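Local coordinates for protein erythrocyte binding antigen 140 (PDB 4GF2) that probably binds sialylated glycophorin C on the erythrocyte surface during invasion by Plasmodium falciparum, through tandem Duffy-binding-like domains, at residues A[281-291]-A[366-377]. The protein carries 3 engineered substitutions. Sequence-based numbering, arbitrary orientation.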
ATOM      1  N   CYS A 281       5.735  -9.427   0.857  1.00 50.60           N
ATOM      2  CA  CYS A 281       5.170 -10.681   0.381  1.00 48.02           C
ATOM      3  C   CYS A 281       5.859 -11.050  -0.929  1.00 46.03           C
ATOM      4  O   CYS A 281       5.718 -10.356  -1.938  1.00 43.65           O
ATOM      5  CB  CYS A 281       3.658 -10.554   0.185  1.00 49.06           C
ATOM      6  SG  CYS A 281       2.889 -11.972  -0.652  1.00 53.12           S
ATOM      7  N   ARG A 282       6.605 -12.146  -0.910  1.00 49.90           N
ATOM      8  CA  ARG A 282       7.503 -12.467  -2.013  1.00 57.93           C
ATOM      9  C   ARG A 282       6.804 -12.927  -3.292  1.00 61.83           C
ATOM     10  O   ARG A 282       7.425 -12.946  -4.354  1.00 67.54           O
ATOM     11  CB  ARG A 282       8.553 -13.487  -1.563  1.00 63.83           C
ATOM     12  CG  ARG A 282       9.624 -12.864  -0.677  1.00 67.17           C
ATOM     13  CD  ARG A 282      10.530 -13.891  -0.019  1.00 70.68           C
ATOM     14  NE  ARG A 282      11.433 -13.253   0.937  1.00 73.06           N
ATOM     15  CZ  ARG A 282      12.267 -13.903   1.746  1.00 75.41           C
ATOM     16  NH1 ARG A 282      12.331 -15.228   1.728  1.00 77.60           N
ATOM     17  NH2 ARG A 282      13.040 -13.221   2.577  1.00 74.84           N
ATOM     18  N   TYR A 283       5.526 -13.289  -3.212  1.00 49.73           N
ATOM     19  CA  TYR A 283       4.799 -13.648  -4.429  1.00 44.47           C
ATOM     20  C   TYR A 283       3.914 -12.507  -4.946  1.00 42.71           C
ATOM     21  O   TYR A 283       3.139 -12.692  -5.884  1.00 43.76           O
ATOM     22  CB  TYR A 283       4.032 -14.983  -4.291  1.00 42.39           C
ATOM     23  CG  TYR A 283       2.861 -15.041  -3.330  1.00 41.50           C
ATOM     24  CD1 TYR A 283       1.849 -14.089  -3.353  1.00 39.78           C
ATOM     25  CD2 TYR A 283       2.745 -16.094  -2.431  1.00 42.66           C
ATOM     26  CE1 TYR A 283       0.775 -14.168  -2.483  1.00 40.91           C
ATOM     27  CE2 TYR A 283       1.679 -16.182  -1.562  1.00 43.52           C
ATOM     28  CZ  TYR A 283       0.696 -15.220  -1.591  1.00 43.88           C
ATOM     29  OH  TYR A 283      -0.366 -15.313  -0.720  1.00 47.42           O
ATOM     30  N   THR A 284       4.052 -11.328  -4.343  1.00 41.62           N
ATOM     31  CA  THR A 284       3.472 -10.110  -4.900  1.00 42.93           C
ATOM     32  C   THR A 284       4.481  -8.962  -4.904  1.00 42.57           C
ATOM     33  O   THR A 284       4.976  -8.572  -5.958  1.00 41.57           O
ATOM     34  CB  THR A 284       2.193  -9.655  -4.152  1.00 47.40           C
ATOM     35  OG1 THR A 284       2.242 -10.075  -2.783  1.00 53.98           O
ATOM     36  CG2 THR A 284       0.962 -10.247  -4.808  1.00 44.66           C
ATOM     37  N   ALA A 285       4.798  -8.435  -3.725  1.00 44.27           N
ATOM     38  CA  ALA A 285       5.598  -7.219  -3.622  1.00 45.44           C
ATOM     39  C   ALA A 285       6.957  -7.367  -4.298  1.00 47.35           C
ATOM     40  O   ALA A 285       7.362  -6.517  -5.091  1.00 49.29           O
ATOM     41  CB  ALA A 285       5.776  -6.832  -2.167  1.00 45.91           C
ATOM     42  N   THR A 286       7.659  -8.450  -3.986  1.00 47.92           N
ATOM     43  CA  THR A 286       8.993  -8.674  -4.529  1.00 50.63           C
ATOM     44  C   THR A 286       9.008  -8.647  -6.061  1.00 52.23           C
ATOM     45  O   THR A 286       9.846  -7.980  -6.664  1.00 55.09           O
ATOM     46  CB  THR A 286       9.576 -10.010  -4.034  1.00 51.30           C
ATOM     47  OG1 THR A 286       9.651  -9.995  -2.604  1.00 51.54           O
ATOM     48  CG2 THR A 286      10.966 -10.236  -4.607  1.00 54.00           C
ATOM     49  N   ILE A 287       8.083  -9.364  -6.689  1.00 51.16           N
ATOM     50  CA  ILE A 287       8.051  -9.423  -8.149  1.00 52.71           C
ATOM     51  C   ILE A 287       7.610  -8.083  -8.738  1.00 47.95           C
ATOM     52  O   ILE A 287       8.136  -7.642  -9.760  1.00 50.89           O
ATOM     53  CB  ILE A 287       7.127 -10.542  -8.668  1.00 58.60           C
ATOM     54  CG1 ILE A 287       7.547 -11.890  -8.078  1.00 67.98           C
ATOM     55  CG2 ILE A 287       7.183 -10.605 -10.188  1.00 56.56           C
ATOM     56  CD1 ILE A 287       6.819 -13.086  -8.672  1.00 73.42           C
ATOM     57  N   ILE A 288       6.651  -7.435  -8.089  1.00 42.37           N
ATOM     58  CA  ILE A 288       6.186  -6.138  -8.555  1.00 40.37           C
ATOM     59  C   ILE A 288       7.358  -5.169  -8.622  1.00 41.56           C
ATOM     60  O   ILE A 288       7.478  -4.385  -9.564  1.00 41.91           O
ATOM     61  CB  ILE A 288       5.101  -5.558  -7.635  1.00 40.29           C
ATOM     62  CG1 ILE A 288       3.817  -6.384  -7.743  1.00 39.36           C
ATOM     63  CG2 ILE A 288       4.803  -4.113  -8.009  1.00 41.77           C
ATOM     64  CD1 ILE A 288       2.771  -6.040  -6.692  1.00 39.81           C
ATOM     65  N   LYS A 289       8.227  -5.234  -7.620  1.00 43.12           N
ATOM     66  CA  LYS A 289       9.365  -4.327  -7.547  1.00 45.58           C
ATOM     67  C   LYS A 289      10.358  -4.627  -8.661  1.00 47.62           C
ATOM     68  O   LYS A 289      10.965  -3.717  -9.221  1.00 49.21           O
ATOM     69  CB  LYS A 289      10.048  -4.424  -6.186  1.00 46.34           C
ATOM     70  CG  LYS A 289       9.277  -3.763  -5.060  1.00 46.67           C
ATOM     71  CD  LYS A 289      10.084  -3.770  -3.770  1.00 50.96           C
ATOM     72  CE  LYS A 289       9.296  -3.183  -2.607  1.00 52.90           C
ATOM     73  NZ  LYS A 289      10.108  -3.134  -1.353  1.00 56.27           N
ATOM     74  N   SER A 290      10.515  -5.907  -8.982  1.00 47.62           N
ATOM     75  CA  SER A 290      11.390  -6.317 -10.072  1.00 50.22           C
ATOM     76  C   SER A 290      10.862  -5.791 -11.404  1.00 49.90           C
ATOM     77  O   SER A 290      11.613  -5.221 -12.198  1.00 52.25           O
ATOM     78  CB  SER A 290      11.506  -7.839 -10.121  1.00 51.38           C
ATOM     79  OG  SER A 290      12.367  -8.249 -11.170  1.00 54.91           O
ATOM     80  N   PHE A 291       9.563  -5.977 -11.633  1.00 48.33           N
ATOM     81  CA  PHE A 291       8.922  -5.574 -12.881  1.00 50.45           C
ATOM     82  C   PHE A 291       8.857  -4.060 -13.069  1.00 54.20           C
ATOM     83  O   PHE A 291       8.833  -3.574 -14.198  1.00 56.41           O
ATOM     84  CB  PHE A 291       7.503  -6.145 -12.952  1.00 47.22           C
ATOM     85  CG  PHE A 291       7.433  -7.535 -13.517  1.00 46.99           C
ATOM     86  CD1 PHE A 291       7.999  -8.604 -12.845  1.00 48.23           C
ATOM     87  CD2 PHE A 291       6.785  -7.772 -14.716  1.00 45.60           C
ATOM     88  CE1 PHE A 291       7.929  -9.884 -13.365  1.00 48.29           C
ATOM     89  CE2 PHE A 291       6.711  -9.050 -15.241  1.00 45.66           C
ATOM     90  CZ  PHE A 291       7.281 -10.106 -14.564  1.00 47.16           C
ATOM     91  N   GLU A 366      -1.451  -4.040  -4.698  1.00 43.35           N
ATOM     92  CA  GLU A 366      -0.430  -5.073  -4.708  1.00 44.35           C
ATOM     93  C   GLU A 366      -0.990  -6.384  -5.265  1.00 40.84           C
ATOM     94  O   GLU A 366      -0.318  -7.072  -6.036  1.00 41.94           O
ATOM     95  CB  GLU A 366       0.119  -5.261  -3.295  1.00 47.82           C
ATOM     96  CG  GLU A 366       1.244  -6.254  -3.186  1.00 51.75           C
ATOM     97  CD  GLU A 366       1.863  -6.275  -1.798  1.00 57.76           C
ATOM     98  OE1 GLU A 366       1.786  -5.247  -1.091  1.00 56.54           O
ATOM     99  OE2 GLU A 366       2.423  -7.323  -1.416  1.00 63.76           O
ATOM    100  N   HIS A 367      -2.226  -6.719  -4.898  1.00 37.62           N
ATOM    101  CA  HIS A 367      -2.846  -7.937  -5.405  1.00 35.56           C
ATOM    102  C   HIS A 367      -3.130  -7.858  -6.904  1.00 36.15           C
ATOM    103  O   HIS A 367      -2.912  -8.824  -7.637  1.00 38.66           O
ATOM    104  CB  HIS A 367      -4.149  -8.240  -4.673  1.00 34.64           C
ATOM    105  CG  HIS A 367      -4.832  -9.477  -5.165  1.00 36.62           C
ATOM    106  ND1 HIS A 367      -4.759 -10.682  -4.499  1.00 38.78           N
ATOM    107  CD2 HIS A 367      -5.578  -9.704  -6.273  1.00 37.79           C
ATOM    108  CE1 HIS A 367      -5.437 -11.596  -5.171  1.00 39.56           C
ATOM    109  NE2 HIS A 367      -5.942 -11.029  -6.252  1.00 38.95           N
ATOM    110  N   LEU A 368      -3.633  -6.717  -7.355  1.00 35.21           N
ATOM    111  CA  LEU A 368      -3.987  -6.559  -8.758  1.00 36.05           C
ATOM    112  C   LEU A 368      -2.756  -6.689  -9.641  1.00 36.74           C
ATOM    113  O   LEU A 368      -2.777  -7.372 -10.662  1.00 37.75           O
ATOM    114  CB  LEU A 368      -4.648  -5.204  -8.989  1.00 38.54           C
ATOM    115  CG  LEU A 368      -4.968  -4.904 -10.450  1.00 39.96           C
ATOM    116  CD1 LEU A 368      -5.857  -5.996 -11.014  1.00 35.99           C
ATOM    117  CD2 LEU A 368      -5.624  -3.539 -10.584  1.00 44.30           C
ATOM    118  N   LEU A 369      -1.678  -6.029  -9.241  1.00 37.22           N
ATOM    119  CA  LEU A 369      -0.442  -6.077 -10.001  1.00 40.48           C
ATOM    120  C   LEU A 369       0.109  -7.498 -10.025  1.00 43.85           C
ATOM    121  O   LEU A 369       0.698  -7.928 -11.017  1.00 46.49           O
ATOM    122  CB  LEU A 369       0.578  -5.111  -9.403  1.00 41.76           C
ATOM    123  CG  LEU A 369       0.159  -3.640  -9.444  1.00 42.79           C
ATOM    124  CD1 LEU A 369       1.114  -2.786  -8.626  1.00 42.72           C
ATOM    125  CD2 LEU A 369       0.097  -3.146 -10.877  1.00 46.63           C
ATOM    126  N   GLY A 370      -0.085  -8.226  -8.931  1.00 44.28           N
ATOM    127  CA  GLY A 370       0.356  -9.606  -8.855  1.00 44.85           C
ATOM    128  C   GLY A 370      -0.352 -10.451  -9.895  1.00 43.07           C
ATOM    129  O   GLY A 370       0.277 -11.161 -10.684  1.00 45.38           O
ATOM    130  N   ALA A 371      -1.674 -10.367  -9.901  1.00 38.72           N
ATOM    131  CA  ALA A 371      -2.472 -11.100 -10.869  1.00 36.64           C
ATOM    132  C   ALA A 371      -2.060 -10.728 -12.292  1.00 37.86           C
ATOM    133  O   ALA A 371      -1.937 -11.595 -13.160  1.00 39.39           O
ATOM    134  CB  ALA A 371      -3.945 -10.818 -10.650  1.00 34.75           C
ATOM    135  N   SER A 372      -1.843  -9.438 -12.526  1.00 38.16           N
ATOM    136  CA  SER A 372      -1.478  -8.946 -13.850  1.00 40.41           C
ATOM    137  C   SER A 372      -0.147  -9.532 -14.306  1.00 42.06           C
ATOM    138  O   SER A 372       0.015  -9.912 -15.472  1.00 45.19           O
ATOM    139  CB  SER A 372      -1.389  -7.421 -13.843  1.00 43.40           C
ATOM    140  OG  SER A 372      -2.643  -6.835 -13.542  1.00 43.32           O
ATOM    141  N   ILE A 373       0.806  -9.600 -13.386  1.00 40.83           N
ATOM    142  CA  ILE A 373       2.122 -10.133 -13.708  1.00 41.35           C
ATOM    143  C   ILE A 373       2.040 -11.615 -14.076  1.00 42.87           C
ATOM    144  O   ILE A 373       2.535 -12.027 -15.124  1.00 46.25           O
ATOM    145  CB  ILE A 373       3.112  -9.905 -12.551  1.00 39.04           C
ATOM    146  CG1 ILE A 373       3.511  -8.430 -12.507  1.00 38.84           C
ATOM    147  CG2 ILE A 373       4.356 -10.767 -12.719  1.00 40.69           C
ATOM    148  CD1 ILE A 373       4.292  -8.034 -11.280  1.00 39.10           C
ATOM    149  N   TYR A 374       1.399 -12.412 -13.229  1.00 40.81           N
ATOM    150  CA  TYR A 374       1.296 -13.845 -13.482  1.00 40.31           C
ATOM    151  C   TYR A 374       0.500 -14.135 -14.747  1.00 43.34           C
ATOM    152  O   TYR A 374       0.865 -15.011 -15.525  1.00 47.18           O
ATOM    153  CB  TYR A 374       0.696 -14.571 -12.277  1.00 36.10           C
ATOM    154  CG  TYR A 374       1.600 -14.520 -11.069  1.00 36.64           C
ATOM    155  CD1 TYR A 374       2.872 -15.070 -11.113  1.00 39.37           C
ATOM    156  CD2 TYR A 374       1.190 -13.908  -9.891  1.00 36.62           C
ATOM    157  CE1 TYR A 374       3.711 -15.021 -10.017  1.00 42.79           C
ATOM    158  CE2 TYR A 374       2.023 -13.847  -8.791  1.00 40.27           C
ATOM    159  CZ  TYR A 374       3.283 -14.406  -8.862  1.00 44.15           C
ATOM    160  OH  TYR A 374       4.110 -14.352  -7.768  1.00 48.44           O
ATOM    161  N   GLU A 375      -0.581 -13.395 -14.966  1.00 41.38           N
ATOM    162  CA  GLU A 375      -1.345 -13.563 -16.192  1.00 39.74           C
ATOM    163  C   GLU A 375      -0.422 -13.367 -17.391  1.00 41.95           C
ATOM    164  O   GLU A 375      -0.436 -14.158 -18.331  1.00 41.34           O
ATOM    165  CB  GLU A 375      -2.510 -12.576 -16.253  1.00 37.19           C
ATOM    166  CG  GLU A 375      -3.311 -12.636 -17.548  1.00 38.37           C
ATOM    167  CD  GLU A 375      -4.016 -13.964 -17.750  1.00 40.60           C
ATOM    168  OE1 GLU A 375      -4.008 -14.798 -16.818  1.00 43.26           O
ATOM    169  OE2 GLU A 375      -4.590 -14.175 -18.840  1.00 41.45           O
ATOM    170  N   ALA A 376       0.395 -12.320 -17.344  1.00 44.25           N
ATOM    171  CA  ALA A 376       1.305 -12.023 -18.446  1.00 47.78           C
ATOM    172  C   ALA A 376       2.312 -13.148 -18.624  1.00 49.23           C
ATOM    173  O   ALA A 376       2.517 -13.638 -19.734  1.00 50.75           O
ATOM    174  CB  ALA A 376       2.020 -10.704 -18.211  1.00 49.58           C
ATOM    175  N   GLN A 377       2.939 -13.559 -17.528  1.00 48.63           N
ATOM    176  CA  GLN A 377       3.933 -14.620 -17.584  1.00 50.59           C
ATOM    177  C   GLN A 377       3.318 -15.912 -18.110  1.00 48.16           C
ATOM    178  O   GLN A 377       3.878 -16.558 -18.993  1.00 48.98           O
ATOM    179  CB  GLN A 377       4.538 -14.868 -16.204  1.00 51.10           C
ATOM    180  CG  GLN A 377       5.534 -13.821 -15.749  1.00 52.06           C
ATOM    181  CD  GLN A 377       6.072 -14.120 -14.363  1.00 49.77           C
ATOM    182  OE1 GLN A 377       5.336 -14.585 -13.494  1.00 46.34           O
ATOM    183  NE2 GLN A 377       7.362 -13.871 -14.155  1.00 52.21           N
TER
HETATM  184  O   HOH W   1       4.047  -6.901   0.667  1.00 44.43           O
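One face of the F291 ring carries I373, whose CG2 lies 3.8 Å from the ring centroid and 23° off its normal, a CH-pi contact. At the rim of the same ring, near its plane, comes NE2 of Q377, an amide turned steeply against the ring and hydrogen-bonded to the carbonyl of A303. The Y374 ring meets the Y283 carbonyl at its edge: OH donates to Y283 O over 2.7 Å, tilted 33° from the carbonyl plane, so the phenol grips the chain just before helix 285-293. I287 CD1 also reaches this hydroxyl, coming obliquely to the ring, 3.8 Å from Y374 CZ. Toward the start of segment 366-377, I288 fits as a knob among E366, L369, G370 and I373; with CG1 anti to the carbonyl carbon and the chain extended beyond it, CD1 arrives 3.6 Å from L369 CB. At the same end a water accepts from C281 N and donates to E366 OE2, 2.7 Å from the water oxygen, while OE1 forms a salt bridge with R216. T284 CG2 lies over the helix backbone, 4.1 Å from G370 CA. The axes of the short segments 285-291 and 366-377 approach to 9.4 Å at 68°, a steep crossing with a single knob in a hole of the other helix, which joins the segment after C281, disulfide-bonded to C211, to a helix of the second Duffy-binding-like domain.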